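Histidine kinase (Paraburkholderia phymatum, PDB 6NB0) probably catalyses ATP-dependent autophosphorylation on a histidine, as a phosphorelay sensor kinase. Local coordinates at residues A[57-62]-A[116-121]; A[136-141]-A[178-183]; A[167-172]-A[259-264]. All blocks are in the same frame, centred on the assembly; numbering follows the deposited sequence.

Overall arrangement
The three contacts sample two parts of the chain. Contact 1 joins helices 44-68 and 109-125 of the phospho-acceptor hairpin, at the interface with the second subunit, whereas contacts 2 and 3 lie in the alpha/beta part that corresponds to the ATP-binding domain of histidine kinases. The centre of contact 1 is 24 Å from that of contact 2, on the opposite side of the chain's centre, and 21 Å from that of contact 3. Contacts 2 and 3 are closer, 13 Å between centres and about 5 Å between nearest atoms. Strand 168-171 of contact 3 leads into helix 173-189 of contact 2, and their segments alternate along the chain.

Contact 1. Residues A[57-62]-A[116-121]; sequences MRDHVL and VDTTRA
Thr-119 presents its methyl, not its hydroxyl, to the helix of Asp-59: CG2 stands 4.1 Å from the backbone O of Asp-59. With chi1 at 44°, OG1 falls between the backbone N and the carbonyl carbon, which turns it back onto its own helix, to the backbone carbonyls of the preceding turn, Val-116 O and Ile-115 O, while CG2 projects across the gap. Beside it, Thr-118 likewise offers a methyl, and its CG2 lies 4.3 Å from Asp-59 OD1. At these separations the two threonine methyls meet oxygen by van der Waals contact alone. The backbones come nearest at Asp-59 and Thr-119, whose CA atoms are 6.4 Å apart. These are the two helices of a HisKA hairpin running in opposite senses, the unit that pairs with a second copy in dimeric histidine kinases; helix 44-68 is the one that carries the phospho-acceptor histidine in this family. The carboxylate of Asp-59 is claimed by the dimer rather than by the threonines: OD1 forms a salt bridge with Arg-58 NE of the second subunit. The Arg-58 to Asp-59 bridge is made in both directions across the dimer, and Arg-58 of this chain also bridges to Glu-122 of the second subunit. Because Asp-59 OD2 lies close to Glu-122 OE1 of its own chain, the arginines probably offset an otherwise unfavourable pairing of acids.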
loop_
_atom_site.group_PDB
_atom_site.type_symbol
_atom_site.label_atom_id
_atom_site.label_comp_id
_atom_site.label_asym_id
_atom_site.label_seq_id
_atom_site.Cartn_x
_atom_site.Cartn_y
_atom_site.Cartn_z
ATOM N N MET A 57 -6.606 1.308 2.076
ATOM C CA MET A 57 -7.120 1.624 3.407
ATOM C C MET A 57 -6.480 2.894 3.959
ATOM O O MET A 57 -7.160 3.690 4.615
ATOM C CB MET A 57 -6.905 0.458 4.376
ATOM C CG MET A 57 -7.626 0.707 5.697
ATOM S SD MET A 57 -7.375 -0.664 6.875
ATOM C CE MET A 57 -6.110 0.066 7.858
ATOM N N ARG A 58 -5.181 3.111 3.698
ATOM C CA ARG A 58 -4.548 4.353 4.154
ATOM C C ARG A 58 -5.089 5.574 3.412
ATOM O O ARG A 58 -5.194 6.653 4.005
ATOM C CB ARG A 58 -3.023 4.301 3.997
ATOM C CG ARG A 58 -2.286 3.039 4.535
ATOM C CD ARG A 58 -2.341 2.920 6.030
ATOM N NE ARG A 58 -1.425 1.912 6.631
ATOM C CZ ARG A 58 -1.663 0.595 6.662
ATOM N NH1 ARG A 58 -2.742 0.098 6.069
ATOM N NH2 ARG A 58 -0.828 -0.241 7.278
ATOM N N ASP A 59 -5.408 5.430 2.121
ATOM C CA ASP A 59 -6.082 6.508 1.381
ATOM C C ASP A 59 -7.425 6.834 2.008
ATOM O O ASP A 59 -7.799 8.005 2.156
ATOM C CB ASP A 59 -6.315 6.100 -0.069
ATOM C CG ASP A 59 -5.105 6.265 -0.926
ATOM O OD1 ASP A 59 -4.155 6.929 -0.469
ATOM O OD2 ASP A 59 -5.121 5.747 -2.065
ATOM N N HIS A 60 -8.184 5.791 2.339
ATOM C CA HIS A 60 -9.480 5.968 2.975
ATOM C C HIS A 60 -9.348 6.742 4.279
ATOM O O HIS A 60 -10.125 7.664 4.548
ATOM C CB HIS A 60 -10.105 4.597 3.211
ATOM C CG HIS A 60 -11.522 4.656 3.693
ATOM N ND1 HIS A 60 -12.575 4.972 2.863
ATOM C CD2 HIS A 60 -12.063 4.418 4.915
ATOM C CE1 HIS A 60 -13.704 4.949 3.556
ATOM N NE2 HIS A 60 -13.422 4.600 4.800
ATOM N N VAL A 61 -8.355 6.390 5.099
ATOM C CA VAL A 61 -8.166 7.096 6.363
ATOM C C VAL A 61 -7.816 8.560 6.102
ATOM O O VAL A 61 -8.326 9.468 6.775
ATOM C CB VAL A 61 -7.089 6.384 7.216
ATOM C CG1 VAL A 61 -6.696 7.237 8.410
ATOM C CG2 VAL A 61 -7.583 5.019 7.692
ATOM N N LEU A 62 -6.961 8.821 5.108
ATOM C CA LEU A 62 -6.625 10.209 4.778
ATOM C C LEU A 62 -7.859 10.994 4.337
ATOM O O LEU A 62 -8.038 12.158 4.722
ATOM C CB LEU A 62 -5.562 10.241 3.683
ATOM C CG LEU A 62 -4.096 10.183 4.112
ATOM C CD1 LEU A 62 -3.262 9.452 3.072
ATOM C CD2 LEU A 62 -3.597 11.617 4.301
ATOM N N VAL A 116 -5.317 16.189 -0.188
ATOM C CA VAL A 116 -6.216 16.173 -1.340
ATOM C C VAL A 116 -5.467 15.802 -2.617
ATOM O O VAL A 116 -5.974 15.042 -3.454
ATOM C CB VAL A 116 -6.917 17.538 -1.471
ATOM C CG1 VAL A 116 -7.728 17.591 -2.751
ATOM C CG2 VAL A 116 -7.795 17.787 -0.251
ATOM N N ASP A 117 -4.247 16.324 -2.787
ATOM C CA ASP A 117 -3.477 16.007 -3.986
ATOM C C ASP A 117 -3.143 14.521 -4.049
ATOM O O ASP A 117 -3.164 13.914 -5.126
ATOM C CB ASP A 117 -2.199 16.851 -4.036
ATOM N N THR A 118 -2.841 13.918 -2.901
ATOM C CA THR A 118 -2.575 12.485 -2.864
ATOM C C THR A 118 -3.794 11.687 -3.314
ATOM O O THR A 118 -3.713 10.866 -4.233
ATOM C CB THR A 118 -2.144 12.078 -1.453
ATOM O OG1 THR A 118 -0.904 12.724 -1.126
ATOM C CG2 THR A 118 -1.995 10.565 -1.343
ATOM N N THR A 119 -4.939 11.927 -2.680
ATOM C CA THR A 119 -6.149 11.185 -3.024
ATOM C C THR A 119 -6.590 11.475 -4.451
ATOM O O THR A 119 -7.036 10.569 -5.167
ATOM C CB THR A 119 -7.262 11.533 -2.041
ATOM O OG1 THR A 119 -7.275 12.955 -1.845
ATOM C CG2 THR A 119 -7.045 10.803 -0.699
ATOM N N ARG A 120 -6.471 12.735 -4.886
ATOM C CA ARG A 120 -6.816 13.075 -6.260
ATOM C C ARG A 120 -5.880 12.405 -7.255
ATOM O O ARG A 120 -6.298 12.073 -8.370
ATOM C CB ARG A 120 -6.802 14.593 -6.452
ATOM N N ALA A 121 -4.619 12.192 -6.879
ATOM C CA ALA A 121 -3.710 11.468 -7.760
ATOM C C ALA A 121 -4.150 10.021 -7.920
ATOM O O ALA A 121 -4.276 9.521 -9.044
ATOM C CB ALA A 121 -2.284 11.545 -7.224
#

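Contact 2. Residues A[136-141]-A[178-183]; sequences RPLLDE and AALWLL
Leu-180 reaches from helix 173-189 to helix 135-154 and meets Leu-138 and Leu-139 with a single methyl, CD1. Two leucine pairs make the apolar contact. CD1 of Leu-180 lies 3.9 Å from CD2 of Leu-138 and 4.1 Å from its CG, so it rests against the branch point as well as the methyl. It is also 4.2 Å from CD2 of Leu-139. Seen from CD1, the two leucine methyls lie in directions nearly at right angles and stand 6.1 Å apart, CD2 of Leu-138 to CD2 of Leu-139, so that Leu-180 is met from two separate sides. Leu-138 swings toward the partner because its CG is anti to the backbone N (chi1 177°); the CB of Leu-139 points away from it, and only the branched end comes back to touch. Leu-139 also packs on Leu-160 of strand 157-161, which seats helix 135-154 on the sheet of an alpha/beta sandwich like that of histidine-kinase ATP-binding domains.

Polar interactions lie outside the leucine contact. Arg-136 NE makes a weak but straight salt-bridged hydrogen bond to Asp-140 OD1, 3.3 Å and 173°, one turn along the same helix. Glu-141 OE1 bridges to Arg-173 at the start of helix 173-189, and OE2 to Arg-45. With only apolar, buried leucine contacts between the two segments, their join depends on shape and hydrophobic burial, and the neighbouring Glu-141 to Arg-173 bridge supplies the directional restraint between the helices.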
loop_
_atom_site.group_PDB
_atom_site.type_symbol
_atom_site.label_atom_id
_atom_site.label_comp_id
_atom_site.label_asym_id
_atom_site.label_seq_id
_atom_site.Cartn_x
_atom_site.Cartn_y
_atom_site.Cartn_z
ATOM N N ARG A 136 -15.190 -14.240 -17.112
ATOM C CA ARG A 136 -15.234 -15.517 -16.391
ATOM C C ARG A 136 -13.851 -15.994 -15.928
ATOM O O ARG A 136 -13.729 -16.463 -14.785
ATOM C CB ARG A 136 -15.909 -16.585 -17.249
ATOM C CG ARG A 136 -15.869 -17.976 -16.626
ATOM C CD ARG A 136 -16.587 -17.993 -15.286
ATOM N NE ARG A 136 -16.650 -19.326 -14.680
ATOM C CZ ARG A 136 -17.604 -20.220 -14.942
ATOM N NH1 ARG A 136 -18.570 -19.936 -15.818
ATOM N NH2 ARG A 136 -17.597 -21.401 -14.330
ATOM N N PRO A 137 -12.788 -15.915 -16.746
ATOM C CA PRO A 137 -11.461 -16.250 -16.202
ATOM C C PRO A 137 -11.056 -15.360 -15.043
ATOM O O PRO A 137 -10.337 -15.812 -14.139
ATOM C CB PRO A 137 -10.524 -16.079 -17.407
ATOM C CG PRO A 137 -11.423 -16.286 -18.632
ATOM C CD PRO A 137 -12.710 -15.613 -18.190
ATOM N N LEU A 138 -11.520 -14.107 -15.016
ATOM C CA LEU A 138 -11.233 -13.275 -13.842
ATOM C C LEU A 138 -11.908 -13.819 -12.580
ATOM O O LEU A 138 -11.296 -13.853 -11.502
ATOM C CB LEU A 138 -11.656 -11.825 -14.106
ATOM C CG LEU A 138 -11.454 -10.934 -12.878
ATOM C CD1 LEU A 138 -9.999 -10.940 -12.420
ATOM C CD2 LEU A 138 -11.935 -9.506 -13.154
ATOM N N LEU A 139 -13.174 -14.230 -12.692
ATOM C CA LEU A 139 -13.864 -14.842 -11.566
ATOM C C LEU A 139 -13.154 -16.108 -11.098
ATOM O O LEU A 139 -13.008 -16.331 -9.889
ATOM C CB LEU A 139 -15.315 -15.146 -11.963
ATOM C CG LEU A 139 -16.143 -13.895 -12.294
ATOM C CD1 LEU A 139 -17.470 -14.276 -12.950
ATOM C CD2 LEU A 139 -16.399 -13.029 -11.051
ATOM N N ASP A 140 -12.752 -16.978 -12.033
ATOM C CA ASP A 140 -12.094 -18.223 -11.636
ATOM C C ASP A 140 -10.748 -17.949 -10.977
ATOM O O ASP A 140 -10.373 -18.616 -9.999
ATOM C CB ASP A 140 -11.903 -19.140 -12.847
ATOM C CG ASP A 140 -13.211 -19.722 -13.373
ATOM O OD1 ASP A 140 -14.151 -19.947 -12.596
ATOM O OD2 ASP A 140 -13.277 -19.982 -14.580
ATOM N N GLU A 141 -10.000 -16.977 -11.504
ATOM C CA GLU A 141 -8.733 -16.600 -10.876
ATOM C C GLU A 141 -8.936 -16.094 -9.457
ATOM O O GLU A 141 -8.131 -16.393 -8.571
ATOM C CB GLU A 141 -8.033 -15.534 -11.718
ATOM C CG GLU A 141 -6.728 -15.037 -11.119
ATOM C CD GLU A 141 -5.912 -14.194 -12.100
ATOM O OE1 GLU A 141 -6.522 -13.455 -12.914
ATOM O OE2 GLU A 141 -4.659 -14.297 -12.064
ATOM N N ALA A 178 -8.115 -7.019 -7.998
ATOM C CA ALA A 178 -7.846 -6.737 -6.589
ATOM C C ALA A 178 -9.152 -6.582 -5.806
ATOM O O ALA A 178 -9.284 -7.082 -4.678
ATOM C CB ALA A 178 -6.982 -5.472 -6.496
ATOM N N ALA A 179 -10.134 -5.897 -6.399
ATOM C CA ALA A 179 -11.406 -5.661 -5.720
ATOM C C ALA A 179 -12.149 -6.960 -5.449
ATOM O O ALA A 179 -12.673 -7.161 -4.347
ATOM C CB ALA A 179 -12.274 -4.699 -6.545
ATOM N N LEU A 180 -12.193 -7.865 -6.433
ATOM C CA LEU A 180 -12.896 -9.123 -6.220
ATOM C C LEU A 180 -12.149 -10.001 -5.231
ATOM O O LEU A 180 -12.768 -10.669 -4.396
ATOM C CB LEU A 180 -13.096 -9.856 -7.541
ATOM C CG LEU A 180 -13.947 -9.078 -8.565
ATOM C CD1 LEU A 180 -13.951 -9.842 -9.863
ATOM C CD2 LEU A 180 -15.371 -8.894 -8.073
ATOM N N TRP A 181 -10.820 -10.023 -5.325
ATOM C CA TRP A 181 -10.024 -10.744 -4.329
ATOM C C TRP A 181 -10.387 -10.306 -2.910
ATOM O O TRP A 181 -10.590 -11.139 -2.019
ATOM C CB TRP A 181 -8.538 -10.492 -4.619
ATOM C CG TRP A 181 -7.580 -11.180 -3.653
ATOM C CD1 TRP A 181 -6.979 -12.396 -3.814
ATOM C CD2 TRP A 181 -7.104 -10.647 -2.404
ATOM N NE1 TRP A 181 -6.150 -12.667 -2.714
ATOM C CE2 TRP A 181 -6.226 -11.602 -1.842
ATOM C CE3 TRP A 181 -7.346 -9.449 -1.700
ATOM C CZ2 TRP A 181 -5.580 -11.395 -0.614
ATOM C CZ3 TRP A 181 -6.698 -9.249 -0.481
ATOM C CH2 TRP A 181 -5.842 -10.216 0.050
ATOM N N LEU A 182 -10.479 -8.990 -2.683
ATOM C CA LEU A 182 -10.737 -8.488 -1.332
ATOM C C LEU A 182 -12.170 -8.758 -0.915
ATOM O O LEU A 182 -12.432 -9.103 0.245
ATOM C CB LEU A 182 -10.429 -6.985 -1.274
ATOM C CG LEU A 182 -10.650 -6.273 0.080
ATOM C CD1 LEU A 182 -9.805 -6.934 1.186
ATOM C CD2 LEU A 182 -10.276 -4.783 -0.040
ATOM N N LEU A 183 -13.110 -8.612 -1.855
ATOM C CA LEU A 183 -14.510 -8.942 -1.599
ATOM C C LEU A 183 -14.641 -10.356 -1.032
ATOM O O LEU A 183 -15.333 -10.576 -0.029
ATOM C CB LEU A 183 -15.294 -8.803 -2.909
ATOM C CG LEU A 183 -16.774 -8.449 -2.900
ATOM C CD1 LEU A 183 -16.933 -6.989 -2.472
ATOM C CD2 LEU A 183 -17.379 -8.702 -4.289
#

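Contact 3. Residues A[167-172]-A[259-264]; sequences QQMDGD and EAHDGA
A Schellman motif closes helix 252-260 just where the first residue beyond it, His-261, bonds to the backbone at the start of helix 173-189, in the alpha/beta domain that corresponds to the ATP-binding part of histidine kinases. Asp-262, with positive phi, is the C-prime residue: Gly-263 N reaches back to Ala-258 O, and Asp-262 N bonds to Glu-259 O at 3.1 Å. His-261 sends its ring toward strand 168-171, which pairs antiparallel with strand 131-134. The key bond runs from backbone to ring. Asp-172 N donates to His-261 NE2 over 3.1 Å, at an N-H...N angle of 169° and only 2° out of the ring plane, so the amide meets NE2 at the ring edge, in the plane of the ring. The other ring nitrogen, ND1, is hydrogen-bonded to Val-257 O, a turn back on the same helix. With an amide N-H on one nitrogen and a carbonyl on the other, the ring is consistent with a neutral form protonated on ND1, and both bonds fix its rotation. Around the same edge, Gly-171 CA comes to 3.9 Å from NE2, close to the ring plane. Met-169, its side chain extended, brings CE to 4.3 Å from CD2 from an oblique direction; it also packs on Leu-176 and Ala-282, as does the histidine. Asp-172 itself is the N-cap of helix 173-189, its OD1 accepting from Arg-175 N, so one residue serves the histidine with its amide and the helix start with its carboxylate. Its CG is anti to the backbone N, which carries the acid away from the ring: OD2 ends 5.6 Å from His-261 NE2, whereas CB stays at 3.6 Å from that nitrogen.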
loop_
_atom_site.group_PDB
_atom_site.type_symbol
_atom_site.label_atom_id
_atom_site.label_comp_id
_atom_site.label_asym_id
_atom_site.label_seq_id
_atom_site.Cartn_x
_atom_site.Cartn_y
_atom_site.Cartn_z
ATOM N N GLN A 167 -18.550 -13.530 -21.818
ATOM C CA GLN A 167 -18.761 -12.088 -21.713
ATOM C C GLN A 167 -17.453 -11.359 -21.451
ATOM O O GLN A 167 -16.600 -11.837 -20.709
ATOM C CB GLN A 167 -19.743 -11.761 -20.579
ATOM C CG GLN A 167 -21.202 -12.012 -20.937
ATOM C CD GLN A 167 -21.634 -13.462 -20.725
ATOM O OE1 GLN A 167 -20.811 -14.347 -20.452
ATOM N NE2 GLN A 167 -22.937 -13.704 -20.840
ATOM N N GLN A 168 -17.315 -10.185 -22.051
ATOM C CA GLN A 168 -16.163 -9.330 -21.823
ATOM C C GLN A 168 -16.592 -8.006 -21.204
ATOM O O GLN A 168 -17.756 -7.585 -21.295
ATOM C CB GLN A 168 -15.408 -9.056 -23.134
ATOM C CG GLN A 168 -14.883 -10.332 -23.818
ATOM C CD GLN A 168 -13.360 -10.361 -23.906
ATOM O OE1 GLN A 168 -12.722 -9.316 -24.069
ATOM N NE2 GLN A 168 -12.774 -11.555 -23.804
ATOM N N MET A 169 -15.610 -7.334 -20.613
ATOM C CA MET A 169 -15.795 -6.030 -19.997
ATOM C C MET A 169 -14.596 -5.159 -20.332
ATOM O O MET A 169 -13.454 -5.607 -20.206
ATOM C CB MET A 169 -15.926 -6.166 -18.476
ATOM C CG MET A 169 -15.785 -4.870 -17.707
ATOM S SD MET A 169 -16.012 -5.149 -15.934
ATOM C CE MET A 169 -16.333 -3.468 -15.414
ATOM N N ASP A 170 -14.860 -3.918 -20.728
ATOM C CA ASP A 170 -13.814 -2.914 -20.939
ATOM C C ASP A 170 -13.555 -2.286 -19.574
ATOM O O ASP A 170 -14.238 -1.359 -19.155
ATOM C CB ASP A 170 -14.253 -1.887 -21.974
ATOM C CG ASP A 170 -13.164 -0.856 -22.283
ATOM O OD1 ASP A 170 -11.967 -1.170 -22.106
ATOM O OD2 ASP A 170 -13.516 0.272 -22.690
ATOM N N GLY A 171 -12.567 -2.809 -18.857
ATOM C CA GLY A 171 -12.327 -2.363 -17.501
ATOM C C GLY A 171 -10.854 -2.407 -17.157
ATOM O O GLY A 171 -10.007 -2.804 -17.962
ATOM N N ASP A 172 -10.551 -1.988 -15.933
ATOM C CA ASP A 172 -9.174 -2.024 -15.437
ATOM C C ASP A 172 -9.019 -3.393 -14.791
ATOM O O ASP A 172 -9.384 -3.591 -13.633
ATOM C CB ASP A 172 -8.929 -0.887 -14.453
ATOM C CG ASP A 172 -7.490 -0.808 -13.981
ATOM O OD1 ASP A 172 -6.830 -1.853 -13.859
ATOM O OD2 ASP A 172 -7.018 0.311 -13.710
ATOM N N GLU A 259 -16.260 2.768 -7.482
ATOM C CA GLU A 259 -16.651 4.117 -7.848
ATOM C C GLU A 259 -15.825 4.635 -9.014
ATOM O O GLU A 259 -16.329 5.422 -9.814
ATOM C CB GLU A 259 -16.552 5.047 -6.641
ATOM C CG GLU A 259 -17.584 4.652 -5.576
ATOM C CD GLU A 259 -17.525 5.491 -4.318
ATOM O OE1 GLU A 259 -16.633 6.367 -4.216
ATOM O OE2 GLU A 259 -18.386 5.263 -3.434
ATOM N N ALA A 260 -14.581 4.169 -9.149
ATOM C CA ALA A 260 -13.755 4.558 -10.288
ATOM C C ALA A 260 -14.302 3.989 -11.594
ATOM O O ALA A 260 -14.090 4.579 -12.663
ATOM C CB ALA A 260 -12.314 4.090 -10.064
ATOM N N HIS A 261 -15.005 2.853 -11.527
ATOM C CA HIS A 261 -15.707 2.297 -12.680
ATOM C C HIS A 261 -17.164 2.766 -12.760
ATOM O O HIS A 261 -18.009 2.039 -13.288
ATOM C CB HIS A 261 -15.648 0.762 -12.659
ATOM C CG HIS A 261 -14.301 0.194 -13.009
ATOM N ND1 HIS A 261 -13.297 0.035 -12.079
ATOM C CD2 HIS A 261 -13.802 -0.263 -14.184
ATOM C CE1 HIS A 261 -12.230 -0.481 -12.669
ATOM N NE2 HIS A 261 -12.515 -0.679 -13.945
ATOM N N ASP A 262 -17.475 3.965 -12.251
ATOM C CA ASP A 262 -18.836 4.513 -12.291
ATOM C C ASP A 262 -19.842 3.531 -11.688
ATOM O O ASP A 262 -20.948 3.348 -12.198
ATOM C CB ASP A 262 -19.232 4.888 -13.715
ATOM C CG ASP A 262 -18.329 5.956 -14.309
ATOM O OD1 ASP A 262 -17.710 6.705 -13.528
ATOM O OD2 ASP A 262 -18.248 6.046 -15.553
ATOM N N GLY A 263 -19.446 2.892 -10.590
ATOM C CA GLY A 263 -20.235 1.870 -9.934
ATOM C C GLY A 263 -20.454 2.212 -8.472
ATOM O O GLY A 263 -20.465 3.378 -8.079
ATOM N N ALA A 264 -20.606 1.168 -7.661
ATOM C CA ALA A 264 -20.968 1.391 -6.272
ATOM C C ALA A 264 -20.587 0.163 -5.468
ATOM O O ALA A 264 -20.478 -0.943 -6.009
ATOM C CB ALA A 264 -22.472 1.676 -6.117
#